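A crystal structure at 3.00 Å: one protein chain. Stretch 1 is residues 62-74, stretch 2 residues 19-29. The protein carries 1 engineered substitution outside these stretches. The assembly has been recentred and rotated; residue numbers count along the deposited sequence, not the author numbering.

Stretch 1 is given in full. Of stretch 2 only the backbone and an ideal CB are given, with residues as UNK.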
ATOM      1  N   GLY A  62     -16.690  13.806  49.516  1.00 87.05           N
ATOM      2  CA  GLY A  62     -16.819  13.983  48.079  1.00 84.32           C
ATOM      3  C   GLY A  62     -18.163  13.567  47.507  1.00 83.32           C
ATOM      4  O   GLY A  62     -19.174  13.557  48.201  1.00 84.96           O
ATOM      5  N   ARG A  63     -18.157  13.235  46.222  1.00 81.08           N
ATOM      6  CA  ARG A  63     -19.334  12.825  45.476  1.00 79.85           C
ATOM      7  C   ARG A  63     -18.824  12.034  44.239  1.00 77.96           C
ATOM      8  O   ARG A  63     -18.106  12.577  43.384  1.00 77.04           O
ATOM      9  CB  ARG A  63     -20.154  14.074  45.121  1.00 79.31           C
ATOM     10  CG  ARG A  63     -21.109  13.951  43.941  1.00 78.76           C
ATOM     11  CD  ARG A  63     -22.416  14.706  44.202  1.00 80.47           C
ATOM     12  NE  ARG A  63     -23.172  14.054  45.270  1.00 83.54           N
ATOM     13  CZ  ARG A  63     -23.921  12.962  45.118  1.00 83.92           C
ATOM     14  NH1 ARG A  63     -24.050  12.382  43.929  1.00 83.56           N
ATOM     15  NH2 ARG A  63     -24.543  12.446  46.165  1.00 85.32           N
ATOM     16  N   TRP A  64     -19.149  10.742  44.184  1.00 77.46           N
ATOM     17  CA  TRP A  64     -18.619   9.826  43.165  1.00 75.55           C
ATOM     18  C   TRP A  64     -19.606   9.515  42.028  1.00 73.18           C
ATOM     19  O   TRP A  64     -20.800   9.379  42.236  1.00 73.66           O
ATOM     20  CB  TRP A  64     -18.196   8.504  43.807  1.00 77.50           C
ATOM     21  CG  TRP A  64     -16.809   8.463  44.414  1.00 79.65           C
ATOM     22  CD1 TRP A  64     -16.490   8.558  45.738  1.00 81.53           C
ATOM     23  CD2 TRP A  64     -15.569   8.262  43.717  1.00 80.45           C
ATOM     24  NE1 TRP A  64     -15.131   8.454  45.912  1.00 83.08           N
ATOM     25  CE2 TRP A  64     -14.538   8.270  44.689  1.00 82.38           C
ATOM     26  CE3 TRP A  64     -15.222   8.107  42.362  1.00 78.80           C
ATOM     27  CZ2 TRP A  64     -13.182   8.123  44.349  1.00 83.06           C
ATOM     28  CZ3 TRP A  64     -13.873   7.953  42.024  1.00 79.07           C
ATOM     29  CH2 TRP A  64     -12.872   7.959  43.017  1.00 81.41           C
ATOM     30  N   TYR A  65     -19.065   9.366  40.831  1.00 70.42           N
ATOM     31  CA  TYR A  65     -19.837   9.167  39.633  1.00 68.09           C
ATOM     32  C   TYR A  65     -19.186   8.054  38.824  1.00 66.68           C
ATOM     33  O   TYR A  65     -17.976   8.090  38.576  1.00 66.20           O
ATOM     34  CB  TYR A  65     -19.849  10.468  38.821  1.00 67.20           C
ATOM     35  CG  TYR A  65     -20.723  11.523  39.422  1.00 68.52           C
ATOM     36  CD1 TYR A  65     -20.214  12.468  40.307  1.00 71.82           C
ATOM     37  CD2 TYR A  65     -22.072  11.565  39.123  1.00 70.32           C
ATOM     38  CE1 TYR A  65     -21.042  13.434  40.879  1.00 73.87           C
ATOM     39  CE2 TYR A  65     -22.911  12.506  39.690  1.00 73.17           C
ATOM     40  CZ  TYR A  65     -22.398  13.437  40.561  1.00 74.95           C
ATOM     41  OH  TYR A  65     -23.270  14.354  41.099  1.00 77.80           O
ATOM     42  N   ALA A  66     -19.971   7.053  38.431  1.00 65.42           N
ATOM     43  CA  ALA A  66     -19.449   5.969  37.599  1.00 63.73           C
ATOM     44  C   ALA A  66     -20.429   5.795  36.478  1.00 62.07           C
ATOM     45  O   ALA A  66     -21.582   6.168  36.640  1.00 62.53           O
ATOM     46  CB  ALA A  66     -19.321   4.695  38.400  1.00 64.79           C
ATOM     47  N   GLY A  67     -19.989   5.268  35.341  1.00 60.32           N
ATOM     48  CA  GLY A  67     -20.906   5.036  34.221  1.00 59.02           C
ATOM     49  C   GLY A  67     -20.256   4.727  32.881  1.00 57.53           C
ATOM     50  O   GLY A  67     -19.068   4.423  32.819  1.00 57.89           O
ATOM     51  N   GLY A  68     -21.024   4.824  31.803  1.00 55.96           N
ATOM     52  CA  GLY A  68     -20.545   4.402  30.508  1.00 55.15           C
ATOM     53  C   GLY A  68     -21.063   5.240  29.356  1.00 54.81           C
ATOM     54  O   GLY A  68     -21.891   6.133  29.554  1.00 54.27           O
ATOM     55  N   LEU A  69     -20.583   4.930  28.148  1.00 54.72           N
ATOM     56  CA  LEU A  69     -20.863   5.738  26.970  1.00 54.50           C
ATOM     57  C   LEU A  69     -20.706   5.018  25.632  1.00 55.16           C
ATOM     58  O   LEU A  69     -20.095   3.968  25.546  1.00 55.41           O
ATOM     59  CB  LEU A  69     -19.996   6.992  26.982  1.00 54.11           C
ATOM     60  CG  LEU A  69     -18.491   6.907  27.185  1.00 53.47           C
ATOM     61  CD1 LEU A  69     -17.808   6.676  25.864  1.00 53.07           C
ATOM     62  CD2 LEU A  69     -18.044   8.219  27.769  1.00 52.54           C
ATOM     63  N   LEU A  70     -21.261   5.638  24.597  1.00 55.91           N
ATOM     64  CA  LEU A  70     -21.343   5.123  23.252  1.00 57.20           C
ATOM     65  C   LEU A  70     -21.006   6.298  22.385  1.00 57.71           C
ATOM     66  O   LEU A  70     -21.542   7.399  22.615  1.00 57.26           O
ATOM     67  CB  LEU A  70     -22.791   4.798  22.930  1.00 57.98           C
ATOM     68  CG  LEU A  70     -23.397   3.402  23.033  1.00 60.60           C
ATOM     69  CD1 LEU A  70     -23.222   2.635  21.706  1.00 62.86           C
ATOM     70  CD2 LEU A  70     -22.820   2.632  24.211  1.00 61.75           C
ATOM     71  N   GLY A  71     -20.166   6.079  21.372  1.00 58.71           N
ATOM     72  CA  GLY A  71     -19.810   7.164  20.462  1.00 60.06           C
ATOM     73  C   GLY A  71     -19.709   6.831  18.998  1.00 61.70           C
ATOM     74  O   GLY A  71     -19.394   5.711  18.628  1.00 62.23           O
ATOM     75  N   TYR A  72     -20.017   7.818  18.169  1.00 63.55           N
ATOM     76  CA  TYR A  72     -19.611   7.847  16.772  1.00 65.77           C
ATOM     77  C   TYR A  72     -18.435   8.789  16.671  1.00 65.90           C
ATOM     78  O   TYR A  72     -18.228   9.617  17.565  1.00 66.20           O
ATOM     79  CB  TYR A  72     -20.702   8.437  15.909  1.00 66.71           C
ATOM     80  CG  TYR A  72     -20.544   8.087  14.450  1.00 72.68           C
ATOM     81  CD1 TYR A  72     -20.122   6.798  14.059  1.00 75.86           C
ATOM     82  CD2 TYR A  72     -20.851   9.023  13.434  1.00 77.91           C
ATOM     83  CE1 TYR A  72     -19.992   6.449  12.710  1.00 77.63           C
ATOM     84  CE2 TYR A  72     -20.728   8.674  12.053  1.00 79.41           C
ATOM     85  CZ  TYR A  72     -20.294   7.383  11.721  1.00 80.31           C
ATOM     86  OH  TYR A  72     -20.166   6.999  10.403  1.00 85.01           O
ATOM     87  N   THR A  73     -17.671   8.679  15.586  1.00 66.60           N
ATOM     88  CA  THR A  73     -16.553   9.608  15.309  1.00 66.48           C
ATOM     89  C   THR A  73     -16.207   9.598  13.832  1.00 67.60           C
ATOM     90  O   THR A  73     -16.156   8.539  13.209  1.00 68.33           O
ATOM     91  CB  THR A  73     -15.305   9.255  16.091  1.00 65.77           C
ATOM     92  OG1 THR A  73     -15.625   8.303  17.107  1.00 65.57           O
ATOM     93  CG2 THR A  73     -14.793  10.466  16.745  1.00 66.39           C
ATOM     94  N   TYR A  74     -15.997  10.778  13.269  1.00 68.25           N
ATOM     95  CA  TYR A  74     -15.768  10.924  11.839  1.00 69.62           C
ATOM     96  C   TYR A  74     -14.611  11.896  11.591  1.00 70.00           C
ATOM     97  O   TYR A  74     -14.656  13.069  11.979  1.00 70.11           O
ATOM     98  CB  TYR A  74     -17.065  11.337  11.119  1.00 70.21           C
ATOM     99  CG  TYR A  74     -16.919  11.710   9.645  1.00 75.22           C
ATOM    100  CD1 TYR A  74     -17.841  12.578   9.027  1.00 78.67           C
ATOM    101  CD2 TYR A  74     -15.866  11.201   8.856  1.00 78.95           C
ATOM    102  CE1 TYR A  74     -17.724  12.931   7.659  1.00 81.78           C
ATOM    103  CE2 TYR A  74     -15.734  11.549   7.490  1.00 82.08           C
ATOM    104  CZ  TYR A  74     -16.663  12.414   6.902  1.00 83.83           C
ATOM    105  OH  TYR A  74     -16.530  12.756   5.567  1.00 86.66           O
ATOM    106  N   UNK A  19     -26.844  16.402  41.865  1.00 80.84           N
ATOM    107  CA  UNK A  19     -26.852  15.393  40.784  1.00 78.81           C
ATOM    108  C   UNK A  19     -26.599  14.025  41.428  1.00 79.57           C
ATOM    109  O   UNK A  19     -25.683  13.878  42.238  1.00 80.64           O
ATOM    110  CB  UNK A  19     -25.801  15.702  39.716  1.00 78.81           C
ATOM    111  N   UNK A  20     -27.439  13.045  41.107  1.00 79.29           N
ATOM    112  CA  UNK A  20     -27.228  11.662  41.521  1.00 79.29           C
ATOM    113  C   UNK A  20     -26.910  10.803  40.293  1.00 77.54           C
ATOM    114  O   UNK A  20     -27.067   9.568  40.319  1.00 77.87           O
ATOM    115  CB  UNK A  20     -28.456  11.122  42.257  1.00 79.29           C
ATOM    116  N   UNK A  21     -26.469  11.466  39.224  1.00 75.30           N
ATOM    117  CA  UNK A  21     -26.234  10.818  37.942  1.00 73.47           C
ATOM    118  C   UNK A  21     -27.277  11.254  36.934  1.00 72.76           C
ATOM    119  O   UNK A  21     -28.220  11.961  37.293  1.00 73.87           O
ATOM    120  CB  UNK A  21     -26.243   9.296  38.093  1.00 73.47           C
ATOM    121  N   UNK A  22     -27.100  10.847  35.672  1.00 71.11           N
ATOM    122  CA  UNK A  22     -28.060  11.153  34.597  1.00 69.94           C
ATOM    123  C   UNK A  22     -27.597  10.761  33.197  1.00 67.86           C
ATOM    124  O   UNK A  22     -26.502  10.235  33.029  1.00 66.95           O
ATOM    125  CB  UNK A  22     -28.369  12.652  34.607  1.00 69.94           C
ATOM    126  N   UNK A  23     -28.448  10.978  32.182  1.00 67.25           N
ATOM    127  CA  UNK A  23     -28.049  10.774  30.807  1.00 65.62           C
ATOM    128  C   UNK A  23     -27.397  12.035  30.306  1.00 64.51           C
ATOM    129  O   UNK A  23     -27.658  13.108  30.853  1.00 64.79           O
ATOM    130  CB  UNK A  23     -29.240  10.384  29.930  1.00 65.62           C
ATOM    131  N   UNK A  24     -26.559  11.916  29.281  1.00 63.28           N
ATOM    132  CA  UNK A  24     -25.906  13.089  28.664  1.00 62.50           C
ATOM    133  C   UNK A  24     -25.601  12.872  27.185  1.00 62.11           C
ATOM    134  O   UNK A  24     -25.479  11.747  26.737  1.00 62.13           O
ATOM    135  CB  UNK A  24     -24.609  13.420  29.405  1.00 62.50           C
ATOM    136  N   UNK A  25     -25.532  13.950  26.423  1.00 62.67           N
ATOM    137  CA  UNK A  25     -25.063  13.862  25.054  1.00 63.40           C
ATOM    138  C   UNK A  25     -24.065  14.970  24.753  1.00 64.17           C
ATOM    139  O   UNK A  25     -24.248  16.132  25.156  1.00 64.61           O
ATOM    140  CB  UNK A  25     -26.241  13.927  24.080  1.00 63.40           C
ATOM    141  N   UNK A  26     -23.001  14.627  24.039  1.00 64.83           N
ATOM    142  CA  UNK A  26     -22.036  15.661  23.653  1.00 65.58           C
ATOM    143  C   UNK A  26     -21.610  15.526  22.223  1.00 65.39           C
ATOM    144  O   UNK A  26     -21.205  14.456  21.787  1.00 65.53           O
ATOM    145  CB  UNK A  26     -20.802  15.612  24.557  1.00 65.58           C
ATOM    146  N   UNK A  27     -21.711  16.623  21.494  1.00 65.72           N
ATOM    147  CA  UNK A  27     -21.182  16.670  20.150  1.00 65.82           C
ATOM    148  C   UNK A  27     -19.893  17.507  20.128  1.00 65.61           C
ATOM    149  O   UNK A  27     -19.587  18.200  21.095  1.00 65.55           O
ATOM    150  CB  UNK A  27     -22.223  17.241  19.185  1.00 65.82           C
ATOM    151  N   UNK A  28     -19.137  17.426  19.038  1.00 65.63           N
ATOM    152  CA  UNK A  28     -17.888  18.184  18.890  1.00 65.92           C
ATOM    153  C   UNK A  28     -17.373  18.129  17.473  1.00 66.63           C
ATOM    154  O   UNK A  28     -17.734  17.230  16.705  1.00 66.69           O
ATOM    155  CB  UNK A  28     -16.818  17.653  19.847  1.00 65.92           C
ATOM    156  N   UNK A  29     -16.493  19.069  17.149  1.00 67.33           N
ATOM    157  CA  UNK A  29     -15.942  19.185  15.815  1.00 68.20           C
ATOM    158  C   UNK A  29     -14.714  20.090  15.813  1.00 69.29           C
ATOM    159  O   UNK A  29     -14.772  21.226  16.250  1.00 69.97           O
ATOM    160  CB  UNK A  29     -17.000  19.718  14.847  1.00 68.20           C
TER

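Position 19 offers stretch 1 its backbone first. Its carbonyl O accepts a weak hydrogen bond from Tyr65 OH at 2.7 Å, and Arg63 NH1 stands 2.8 Å from the same O, at an angle too poor for a hydrogen bond. CA-to-CB points sideways, and the ideal CB already lies a tight 3.2 Å from Tyr65 OH, so what follows must lead clear of that hydroxyl. A small or polar side chain would suit if it does so, with an acceptor able to serve the backbone N of position 21. The residue is Asp19, with chi1 t. Its carboxylate turns along its own chain, where OD1 accepts a hydrogen bond from the backbone N of position 21 at 2.7 Å, joining the side chain to the first residue of the strand.

At position 20 CA-to-CB points away from stretch 1, and the ideal CB is 4.9 Å from Arg63 NH1. The contact asks little here, and many side chains would do. It is Ala20, whose CA packs 4.1 Å from Arg63 NH1.

Position 21 is decided by its backbone. With phi 109° and psi 173°, a CB would be jammed against the carbonyl O of the residue before, which by itself calls for glycine. Gly21 fills it, and its N sits at the edge of the Tyr65 ring, 3.7 Å from CE2.

Position 22, at phi 172° and psi 178°, is fully extended, which favours glycine, though stretch 1 leaves space around it; it is Gly22. At position 23, out of reach, phi of -86° would admit proline among many others, and Pro23 is found.

Position 24 is the long reach. Gly67 and Gly68 bring no side chains to the gap, while Leu69 points its CB toward this strand. The CA of position 24 lies 9.1 Å from the CA of Leu69, so a large apolar or aromatic side chain would suit, and a short one would not touch. Trp24, with chi1 p, starts sideways but brings its end nearer: CH2 meets Leu69 CD2 at 3.6 Å, the methyl lying at the ring's edge.

Positions 25, 26 and 27 are out of reach, and stretch 1 leaves their choice open; they hold Ala25, Arg26 and Thr27.

Position 28 repeats the problem of 24, with 9.4 Å between its CA and that of Thr73. Another long apolar or aromatic group could bridge it. Phe28, again chi1 p, does so: CZ comes 3.9 Å from Thr73 CG2, which lies at the ring's edge.

Position 29 points sideways without contact, so many residues would serve; it is Ser29.

Stretch 2 (19-29) DAGGPWARTFS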
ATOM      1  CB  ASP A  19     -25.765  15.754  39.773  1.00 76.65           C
ATOM      2  CG  ASP A  19     -26.004  15.158  38.398  1.00 75.00           C
ATOM      3  OD1 ASP A  19     -25.781  13.939  38.249  1.00 74.76           O
ATOM      4  OD2 ASP A  19     -26.378  15.909  37.460  1.00 72.58           O
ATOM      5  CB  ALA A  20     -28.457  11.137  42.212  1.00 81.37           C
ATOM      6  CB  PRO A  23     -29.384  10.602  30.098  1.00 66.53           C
ATOM      7  CG  PRO A  23     -30.290  11.494  30.839  1.00 67.72           C
ATOM      8  CD  PRO A  23     -29.872  11.344  32.280  1.00 68.47           C
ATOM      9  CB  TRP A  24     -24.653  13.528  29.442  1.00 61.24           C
ATOM     10  CG  TRP A  24     -23.636  12.462  29.627  1.00 60.08           C
ATOM     11  CD1 TRP A  24     -23.490  11.648  30.713  1.00 60.97           C
ATOM     12  CD2 TRP A  24     -22.593  12.093  28.711  1.00 58.52           C
ATOM     13  NE1 TRP A  24     -22.420  10.792  30.534  1.00 59.61           N
ATOM     14  CE2 TRP A  24     -21.849  11.051  29.318  1.00 57.92           C
ATOM     15  CE3 TRP A  24     -22.204  12.551  27.449  1.00 57.16           C
ATOM     16  CZ2 TRP A  24     -20.761  10.452  28.698  1.00 56.74           C
ATOM     17  CZ3 TRP A  24     -21.116  11.963  26.841  1.00 57.23           C
ATOM     18  CH2 TRP A  24     -20.410  10.916  27.459  1.00 56.30           C
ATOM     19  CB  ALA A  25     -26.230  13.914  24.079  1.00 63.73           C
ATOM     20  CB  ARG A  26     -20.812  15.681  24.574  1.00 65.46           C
ATOM     21  CG  ARG A  26     -19.862  14.510  24.415  1.00 66.71           C
ATOM     22  CD  ARG A  26     -18.625  14.753  25.277  1.00 71.18           C
ATOM     23  NE  ARG A  26     -17.419  14.117  24.749  1.00 73.18           N
ATOM     24  CZ  ARG A  26     -16.613  14.682  23.861  1.00 75.35           C
ATOM     25  NH1 ARG A  26     -16.885  15.891  23.384  1.00 77.94           N
ATOM     26  NH2 ARG A  26     -15.538  14.041  23.444  1.00 77.57           N
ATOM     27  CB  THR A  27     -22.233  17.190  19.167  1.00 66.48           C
ATOM     28  OG1 THR A  27     -21.667  17.195  17.864  1.00 68.23           O
ATOM     29  CG2 THR A  27     -22.665  18.613  19.516  1.00 67.10           C
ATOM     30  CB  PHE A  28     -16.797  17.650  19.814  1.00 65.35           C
ATOM     31  CG  PHE A  28     -16.287  16.285  19.434  1.00 65.63           C
ATOM     32  CD1 PHE A  28     -16.989  15.135  19.786  1.00 65.37           C
ATOM     33  CD2 PHE A  28     -15.103  16.143  18.733  1.00 66.38           C
ATOM     34  CE1 PHE A  28     -16.521  13.872  19.436  1.00 63.93           C
ATOM     35  CE2 PHE A  28     -14.638  14.875  18.390  1.00 66.15           C
ATOM     36  CZ  PHE A  28     -15.353  13.746  18.738  1.00 63.10           C
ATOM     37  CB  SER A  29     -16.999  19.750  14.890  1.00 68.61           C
ATOM     38  OG  SER A  29     -16.424  20.094  13.656  1.00 70.73           O
TER
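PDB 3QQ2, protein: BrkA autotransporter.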